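Local coordinates for ABC transporter substrate binding protein (Ribose) (Agrobacterium vitis, PDB 4WUT) that binds the sugar beta-D-fucopyranose between its two lobes and probably delivers carbohydrate to an ABC transporter as its periplasmic solute-binding component, at residues Val30-Ser35 with Ala63-Ile68; Ser158-Ala163 with Ser191-Ala196. All blocks are in the same frame, centred on the assembly; numbering follows the deposited sequence.

How the interactions relate
Interaction 1 (30-35 with 63-68) comes first along the chain and closes before interaction 2 (158-163 with 191-196) opens. Each joins two segments that follow parallel strands and lead toward helices: strands 25-29 and 56-60 in interaction 1, strands 153-158 and 184-190 in interaction 2. The outermost strands of the sheet, 56-60 and 184-190, each feed one contact. The two contacts face each other across the sugar cleft of a two-lobed periplasmic binding protein, their centres about 11 Å apart. They meet through a probable hydrogen bond, 2.7 Å from Glu65 OE1 to Ser193 OG, consistent with a closed, ligand-loaded state in which the lobes touch beside the sugar.

Interaction 1. Residues Val30-Ser35 with Ala63-Ile68; sequences VKTVNS and AAESAI. With FCB (beta-D-fucopyranose), chain E.
Lys31 and Glu65 lie obliquely against each other, and both end on the bound fucose. The lysine begins with CB 3.7 Å from Glu65 CG. Its CG stands anti to the carbonyl carbon (chi1 -58°), and beyond it the chain is fully extended, so the alkyl part runs beside the glutamate: CD comes to 3.7 Å from Glu65 CD, CE reaches the sugar, and NZ donates to FCB O3 at 2.8 Å. A direct salt bridge is not made, since Lys31 NZ and Glu65 OE1 are 4.3 Å apart; water 1 joins them instead, accepting from Lys31 NZ and donating to the carboxylate. Lys31 NZ also bonds to Ser115, while Glu65 OE1 accepts from FCB O4 at 2.8 Å and has Ser193 as a further partner. Glu65 OE2 is held by Trp38 NE1, so both carboxylate oxygens are engaged, which should fix the rotation of the group.

Thr32 crosses the glutamate at about a right angle, its CG2 3.8 Å from Glu65 CG. With OG1 anti to the backbone nitrogen (chi1 -177°), the hydroxyl turns away from the sugar to bond with Pro62 O and to accept from Asn34 N, closing an ST turn. The amide of Asn34 then donates from ND2 to Ala63 O over 3.2 Å, a bent bond (136° at the hydrogen) at the exposed margin.

The pair of loops follows neighbouring parallel strands, 25-29 and 56-60, and leads into helices 36-49 and 68-80; Trp38 of the former covers Lys31 and Thr32, while Phe59 of strand 56-60 packs on Val30 and Val33.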
ATOM      1  N   VAL A  30       0.891  -8.934  -8.503  1.00 12.18           N
ATOM      2  CA  VAL A  30       0.491  -7.822  -7.665  1.00 11.16           C
ATOM      3  C   VAL A  30      -1.015  -7.618  -7.690  1.00  8.42           C
ATOM      4  O   VAL A  30      -1.724  -8.350  -8.382  1.00 10.49           O
ATOM      5  CB  VAL A  30       1.222  -6.517  -8.064  1.00 12.64           C
ATOM      6  CG1 VAL A  30       2.739  -6.664  -7.833  1.00 16.17           C
ATOM      7  CG2 VAL A  30       0.923  -6.122  -9.485  1.00 13.59           C
ATOM      8  N   LYS A  31      -1.532  -6.653  -6.925  1.00 10.94           N
ATOM      9  CA  LYS A  31      -2.973  -6.547  -6.775  1.00  9.67           C
ATOM     10  C   LYS A  31      -3.697  -6.022  -8.014  1.00  8.44           C
ATOM     11  O   LYS A  31      -4.853  -6.329  -8.217  1.00 11.41           O
ATOM     12  CB  LYS A  31      -3.351  -5.671  -5.591  1.00 10.80           C
ATOM     13  CG  LYS A  31      -2.797  -6.132  -4.229  1.00 10.02           C
ATOM     14  CD  LYS A  31      -3.326  -5.225  -3.132  1.00  8.37           C
ATOM     15  CE  LYS A  31      -2.663  -5.441  -1.781  1.00  9.76           C
ATOM     16  NZ  LYS A  31      -3.251  -4.512  -0.791  1.00 11.98           N
ATOM     17  N   THR A  32      -3.000  -5.195  -8.796  1.00 11.59           N
ATOM     18  CA  THR A  32      -3.511  -4.716 -10.071  1.00  9.82           C
ATOM     19  C   THR A  32      -2.331  -4.123 -10.818  1.00 15.12           C
ATOM     20  O   THR A  32      -1.365  -3.685 -10.207  1.00 15.14           O
ATOM     21  CB  THR A  32      -4.598  -3.639  -9.915  1.00 15.22           C
ATOM     22  OG1 THR A  32      -5.095  -3.288 -11.211  1.00 19.12           O
ATOM     23  CG2 THR A  32      -4.069  -2.385  -9.208  1.00 16.63           C
ATOM     24  N   VAL A  33      -2.371  -4.148 -12.142  1.00 20.18           N
ATOM     25  CA  VAL A  33      -1.287  -3.540 -12.912  1.00 24.19           C
ATOM     26  C   VAL A  33      -1.616  -2.076 -13.204  1.00 24.20           C
ATOM     27  O   VAL A  33      -0.722  -1.268 -13.483  1.00 23.16           O
ATOM     28  CB  VAL A  33      -1.029  -4.302 -14.219  1.00 28.72           C
ATOM     29  CG1 VAL A  33      -0.333  -5.623 -13.916  1.00 31.02           C
ATOM     30  CG2 VAL A  33      -2.339  -4.517 -14.982  1.00 29.81           C
ATOM     31  N   ASN A  34      -2.899  -1.741 -13.097  1.00 28.36           N
ATOM     32  CA  ASN A  34      -3.379  -0.389 -13.355  1.00 31.49           C
ATOM     33  C   ASN A  34      -3.128   0.560 -12.195  1.00 29.27           C
ATOM     34  O   ASN A  34      -4.082   0.974 -11.516  1.00 28.13           O
ATOM     35  CB  ASN A  34      -4.882  -0.430 -13.633  1.00 35.06           C
ATOM     36  CG  ASN A  34      -5.236  -1.375 -14.759  1.00 35.28           C
ATOM     37  OD1 ASN A  34      -4.500  -1.479 -15.746  1.00 44.26           O
ATOM     38  ND2 ASN A  34      -6.373  -2.070 -14.624  1.00 39.96           N
ATOM     39  N   SER A  35      -1.858   0.921 -11.980  1.00 17.33           N
ATOM     40  CA  SER A  35      -1.488   1.647 -10.785  1.00 14.54           C
ATOM     41  C   SER A  35      -0.064   2.202 -10.851  1.00 15.13           C
ATOM     42  O   SER A  35       0.893   1.464 -11.126  1.00 16.21           O
ATOM     43  CB  SER A  35      -1.624   0.677  -9.603  1.00 18.11           C
ATOM     44  OG  SER A  35      -0.952   1.132  -8.469  1.00 15.62           O
ATOM     45  N   ALA A  63      -7.440  -6.846 -12.826  1.00 12.63           N
ATOM     46  CA  ALA A  63      -7.860  -5.531 -13.265  1.00 13.16           C
ATOM     47  C   ALA A  63      -8.162  -4.583 -12.129  1.00 14.01           C
ATOM     48  O   ALA A  63      -8.213  -3.379 -12.336  1.00 15.47           O
ATOM     49  CB  ALA A  63      -9.071  -5.655 -14.144  1.00 15.81           C
ATOM     50  N   ALA A  64      -8.345  -5.110 -10.925  1.00 12.17           N
ATOM     51  CA  ALA A  64      -8.670  -4.271  -9.779  1.00 13.94           C
ATOM     52  C   ALA A  64      -8.235  -4.987  -8.510  1.00 11.41           C
ATOM     53  O   ALA A  64      -8.157  -6.207  -8.472  1.00 10.92           O
ATOM     54  CB  ALA A  64     -10.147  -4.008  -9.727  1.00 13.26           C
ATOM     55  N   GLU A  65      -7.947  -4.216  -7.464  1.00 10.64           N
ATOM     56  CA  GLU A  65      -7.511  -4.803  -6.202  1.00  9.48           C
ATOM     57  C   GLU A  65      -8.572  -5.614  -5.489  1.00 10.32           C
ATOM     58  O   GLU A  65      -8.253  -6.451  -4.648  1.00 10.88           O
ATOM     59  CB  GLU A  65      -6.982  -3.711  -5.249  1.00 10.76           C
ATOM     60  CG  GLU A  65      -5.785  -2.948  -5.816  1.00 10.03           C
ATOM     61  CD  GLU A  65      -4.911  -2.276  -4.783  1.00 11.18           C
ATOM     62  OE1 GLU A  65      -5.339  -2.092  -3.594  1.00 10.15           O
ATOM     63  OE2 GLU A  65      -3.756  -1.965  -5.167  1.00 13.29           O
ATOM     64  N   SER A  66      -9.831  -5.380  -5.849  1.00 11.15           N
ATOM     65  CA  SER A  66     -10.959  -6.125  -5.309  1.00 10.24           C
ATOM     66  C   SER A  66     -11.166  -7.489  -5.986  1.00 10.12           C
ATOM     67  O   SER A  66     -11.969  -8.301  -5.516  1.00 11.75           O
ATOM     68  CB  SER A  66     -12.238  -5.297  -5.463  1.00 13.63           C
ATOM     69  OG  SER A  66     -12.424  -4.849  -6.789  1.00 16.76           O
ATOM     70  N   ALA A  67     -10.459  -7.723  -7.092  1.00 10.41           N
ATOM     71  CA  ALA A  67     -10.590  -8.973  -7.852  1.00  9.66           C
ATOM     72  C   ALA A  67      -9.738 -10.058  -7.227  1.00 10.03           C
ATOM     73  O   ALA A  67      -8.675 -10.402  -7.756  1.00 11.55           O
ATOM     74  CB  ALA A  67     -10.135  -8.763  -9.256  1.00 11.81           C
ATOM     75  N   ILE A  68     -10.215 -10.611  -6.117  1.00  9.92           N
ATOM     76  CA  ILE A  68      -9.453 -11.552  -5.318  1.00  8.58           C
ATOM     77  C   ILE A  68      -9.359 -12.922  -5.986  1.00  7.73           C
ATOM     78  O   ILE A  68      -8.269 -13.516  -6.077  1.00  9.97           O
ATOM     79  CB  ILE A  68     -10.079 -11.739  -3.915  1.00 11.45           C
ATOM     80  CG1 ILE A  68     -10.418 -10.408  -3.259  1.00 23.38           C
ATOM     81  CG2 ILE A  68      -9.176 -12.536  -3.036  1.00  9.96           C
ATOM     82  CD1 ILE A  68      -9.271  -9.497  -3.195  1.00 11.27           C
TER
HETATM   83  C1  FCB E 404      -0.508   1.110  -1.375  1.00  6.39           C
HETATM   84  C2  FCB E 404      -0.833  -0.168  -0.613  1.00 12.22           C
HETATM   85  C3  FCB E 404      -1.013  -1.279  -1.495  1.00 13.19           C
HETATM   86  C4  FCB E 404      -2.052  -0.942  -2.598  1.00 13.17           C
HETATM   87  C5  FCB E 404      -1.565   0.393  -3.228  1.00 12.00           C
HETATM   88  C6  FCB E 404      -2.503   0.884  -4.369  1.00 13.06           C
HETATM   89  O1  FCB E 404      -0.670   2.114  -0.489  1.00 10.01           O
HETATM   90  O2  FCB E 404       0.310  -0.426   0.249  1.00 11.33           O
HETATM   91  O3  FCB E 404      -1.467  -2.388  -0.678  1.00 13.33           O
HETATM   92  O4  FCB E 404      -3.391  -0.848  -2.052  1.00 15.67           O
HETATM   93  O5  FCB E 404      -1.558   1.380  -2.293  1.00 14.30           O
HETATM   94  O   HOH W   1      -5.768  -3.719  -1.322  1.00 10.45           O
HETATM   95  O   HOH W   2      -6.304  -8.488  -7.093  1.00 11.41           O

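Interaction 2. Residues Ser158-Ala163 with Ser191-Ala196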
ATOM      1  N   SER A 158     -10.833   4.551   3.409  1.00  9.44           N
ATOM      2  CA  SER A 158     -10.004   3.381   3.225  1.00  9.08           C
ATOM      3  C   SER A 158     -10.270   2.749   1.854  1.00  9.24           C
ATOM      4  O   SER A 158     -10.933   3.341   1.021  1.00  9.64           O
ATOM      5  CB  SER A 158     -10.233   2.398   4.362  1.00  9.84           C
ATOM      6  OG  SER A 158      -9.301   1.330   4.280  1.00 10.09           O
ATOM      7  N   TYR A 159      -9.662   1.593   1.622  1.00  9.80           N
ATOM      8  CA  TYR A 159      -9.624   1.024   0.286  1.00  9.25           C
ATOM      9  C   TYR A 159     -10.337  -0.321   0.247  1.00  9.56           C
ATOM     10  O   TYR A 159     -11.535  -0.367  -0.020  1.00 10.14           O
ATOM     11  CB  TYR A 159      -8.180   0.983  -0.292  1.00  9.02           C
ATOM     12  CG  TYR A 159      -7.033   0.572   0.572  1.00  8.94           C
ATOM     13  CD1 TYR A 159      -6.551   1.414   1.569  1.00  9.07           C
ATOM     14  CD2 TYR A 159      -6.328  -0.597   0.318  1.00  9.37           C
ATOM     15  CE1 TYR A 159      -5.464   1.081   2.328  1.00 10.11           C
ATOM     16  CE2 TYR A 159      -5.229  -0.935   1.071  1.00  9.37           C
ATOM     17  CZ  TYR A 159      -4.799  -0.092   2.078  1.00  9.75           C
ATOM     18  OH  TYR A 159      -3.703  -0.417   2.831  1.00 10.41           O
ATOM     19  N   VAL A 160      -9.603  -1.400   0.493  1.00  9.41           N
ATOM     20  CA  VAL A 160     -10.206  -2.741   0.516  1.00  9.85           C
ATOM     21  C   VAL A 160     -10.192  -3.243   1.947  1.00  9.93           C
ATOM     22  O   VAL A 160      -9.117  -3.439   2.542  1.00  9.67           O
ATOM     23  CB  VAL A 160      -9.456  -3.716  -0.423  1.00  9.93           C
ATOM     24  CG1 VAL A 160     -10.034  -5.136  -0.325  1.00 10.74           C
ATOM     25  CG2 VAL A 160      -9.524  -3.246  -1.896  1.00 10.12           C
ATOM     26  N   ALA A 161     -11.375  -3.429   2.523  1.00 10.50           N
ATOM     27  CA  ALA A 161     -11.472  -3.785   3.935  1.00 11.52           C
ATOM     28  C   ALA A 161     -10.794  -5.130   4.175  1.00 11.11           C
ATOM     29  O   ALA A 161     -11.127  -6.138   3.539  1.00 12.67           O
ATOM     30  CB  ALA A 161     -12.921  -3.846   4.359  1.00 13.83           C
ATOM     31  N   GLY A 162      -9.868  -5.147   5.121  1.00 11.00           N
ATOM     32  CA  GLY A 162      -9.205  -6.376   5.505  1.00 11.49           C
ATOM     33  C   GLY A 162      -8.058  -6.798   4.603  1.00 11.12           C
ATOM     34  O   GLY A 162      -7.463  -7.852   4.813  1.00 11.63           O
ATOM     35  N   ALA A 163      -7.732  -6.001   3.586  1.00 10.42           N
ATOM     36  CA  ALA A 163      -6.561  -6.289   2.806  1.00 10.23           C
ATOM     37  C   ALA A 163      -5.343  -6.154   3.764  1.00 10.26           C
ATOM     38  O   ALA A 163      -5.397  -5.419   4.751  1.00 12.34           O
ATOM     39  CB  ALA A 163      -6.468  -5.377   1.603  1.00 13.88           C
ATOM     40  N   SER A 191     -13.084   2.442  -0.711  1.00  7.69           N
ATOM     41  CA  SER A 191     -13.053   2.830  -2.117  1.00  7.85           C
ATOM     42  C   SER A 191     -12.831   1.658  -3.070  1.00  8.22           C
ATOM     43  O   SER A 191     -12.948   1.826  -4.290  1.00  8.47           O
ATOM     44  CB  SER A 191     -11.916   3.785  -2.396  1.00  7.83           C
ATOM     45  OG  SER A 191     -10.686   3.104  -2.249  1.00  7.99           O
ATOM     46  N   GLN A 192     -12.489   0.486  -2.539  1.00  8.80           N
ATOM     47  CA  GLN A 192     -12.048  -0.674  -3.354  1.00  9.17           C
ATOM     48  C   GLN A 192     -10.830  -0.331  -4.245  1.00  9.44           C
ATOM     49  O   GLN A 192     -10.585  -0.938  -5.286  1.00 11.19           O
ATOM     50  CB  GLN A 192     -13.192  -1.271  -4.196  1.00 12.38           C
ATOM     51  CG  GLN A 192     -14.438  -1.536  -3.382  1.00 14.25           C
ATOM     52  CD  GLN A 192     -14.166  -2.454  -2.243  1.00 19.99           C
ATOM     53  OE1 GLN A 192     -13.304  -3.331  -2.329  1.00 23.05           O
ATOM     54  NE2 GLN A 192     -14.900  -2.272  -1.163  1.00 25.99           N
ATOM     55  N   SER A 193     -10.039   0.639  -3.773  1.00  8.83           N
ATOM     56  CA  SER A 193      -8.872   1.151  -4.519  1.00  9.12           C
ATOM     57  C   SER A 193      -9.226   1.737  -5.900  1.00  9.41           C
ATOM     58  O   SER A 193      -8.406   1.749  -6.823  1.00 11.37           O
ATOM     59  CB  SER A 193      -7.762   0.113  -4.635  1.00  9.57           C
ATOM     60  OG  SER A 193      -7.201  -0.103  -3.335  1.00  9.33           O
ATOM     61  N   GLN A 194     -10.456   2.224  -6.013  1.00 10.16           N
ATOM     62  CA  GLN A 194     -10.906   2.894  -7.232  1.00  9.74           C
ATOM     63  C   GLN A 194     -10.929   4.389  -6.961  1.00  9.42           C
ATOM     64  O   GLN A 194     -11.667   4.862  -6.088  1.00 10.27           O
ATOM     65  CB  GLN A 194     -12.294   2.411  -7.650  1.00 12.24           C
ATOM     66  CG  GLN A 194     -12.352   0.965  -8.082  1.00 11.36           C
ATOM     67  CD  GLN A 194     -11.560   0.706  -9.336  1.00 18.89           C
ATOM     68  OE1 GLN A 194     -11.311   1.616 -10.136  1.00 19.83           O
ATOM     69  NE2 GLN A 194     -11.152  -0.536  -9.522  1.00 22.13           N
HETATM   70  N   MSE A 195     -10.084   5.129  -7.688  0.51  9.92           N
HETATM   71  CA  MSE A 195     -10.013   6.587  -7.592  0.51  9.62           C
HETATM   72  C   MSE A 195     -11.401   7.222  -7.671  0.51 10.08           C
HETATM   73  O   MSE A 195     -11.766   8.059  -6.829  0.51 10.54           O
HETATM   74  CB  MSE A 195      -9.098   7.188  -8.681  0.51 14.74           C
HETATM   75  CG  MSE A 195      -7.587   6.958  -8.489  0.51 19.04           C
HETATM   76 SE   MSE A 195      -6.416   7.838  -9.855  0.51 46.73          SE
HETATM   77  CE  MSE A 195      -6.642   6.594 -11.344  0.51 21.73           C
ATOM     78  N   ALA A 196     -12.174   6.811  -8.671  1.00  9.98           N
ATOM     79  CA  ALA A 196     -13.484   7.397  -8.908  1.00 12.14           C
ATOM     80  C   ALA A 196     -14.448   7.157  -7.752  1.00  9.83           C
ATOM     81  O   ALA A 196     -15.252   8.037  -7.401  1.00 12.71           O
ATOM     82  CB  ALA A 196     -14.081   6.877 -10.199  1.00 12.39           C
TER
HETATM   83  O   HOH W   3     -13.823  -3.610   0.647  1.00 13.50           O
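Tyr159 and Ser193 meet in the closely packed part of the contact, with Tyr159 CB 3.4 Å from Ser193 OG. Behind them the backbones are pinned twice: Ser191 N donates to Ser158 O at 2.9 Å, nearly straight at 161°, and Gln192 N reaches Tyr159 O at 2.8 Å from well above the carbonyl plane. Ser191 OG, held between backbone nitrogen and carbonyl carbon (chi1 68°), accepts from Ser193 N to make an ST turn within a type I' turn and hydrogen-bonds to Thr222 OG1 of helix 220-232.

The other side is looser. The Gln192 chain bends at chi2 and swings its amide back across Val160, where OE1 stands 3.8 Å from CG2 at about a right angle between the side chains. Water 3 sits at this margin and accepts from Ala161 N; its link to Gln192 NE2 is doubtful, being unusually short.

Backbone bonds, with the Ser191 hydroxyl, shape the loops, while Ser193 OG pairs with Glu65 and Asn219, and Tyr159 OH with Ser165. Tyr159 touches the sugar itself, whereas Ser193 probably acts as a second-shell residue that helps position Glu65 and Asn219.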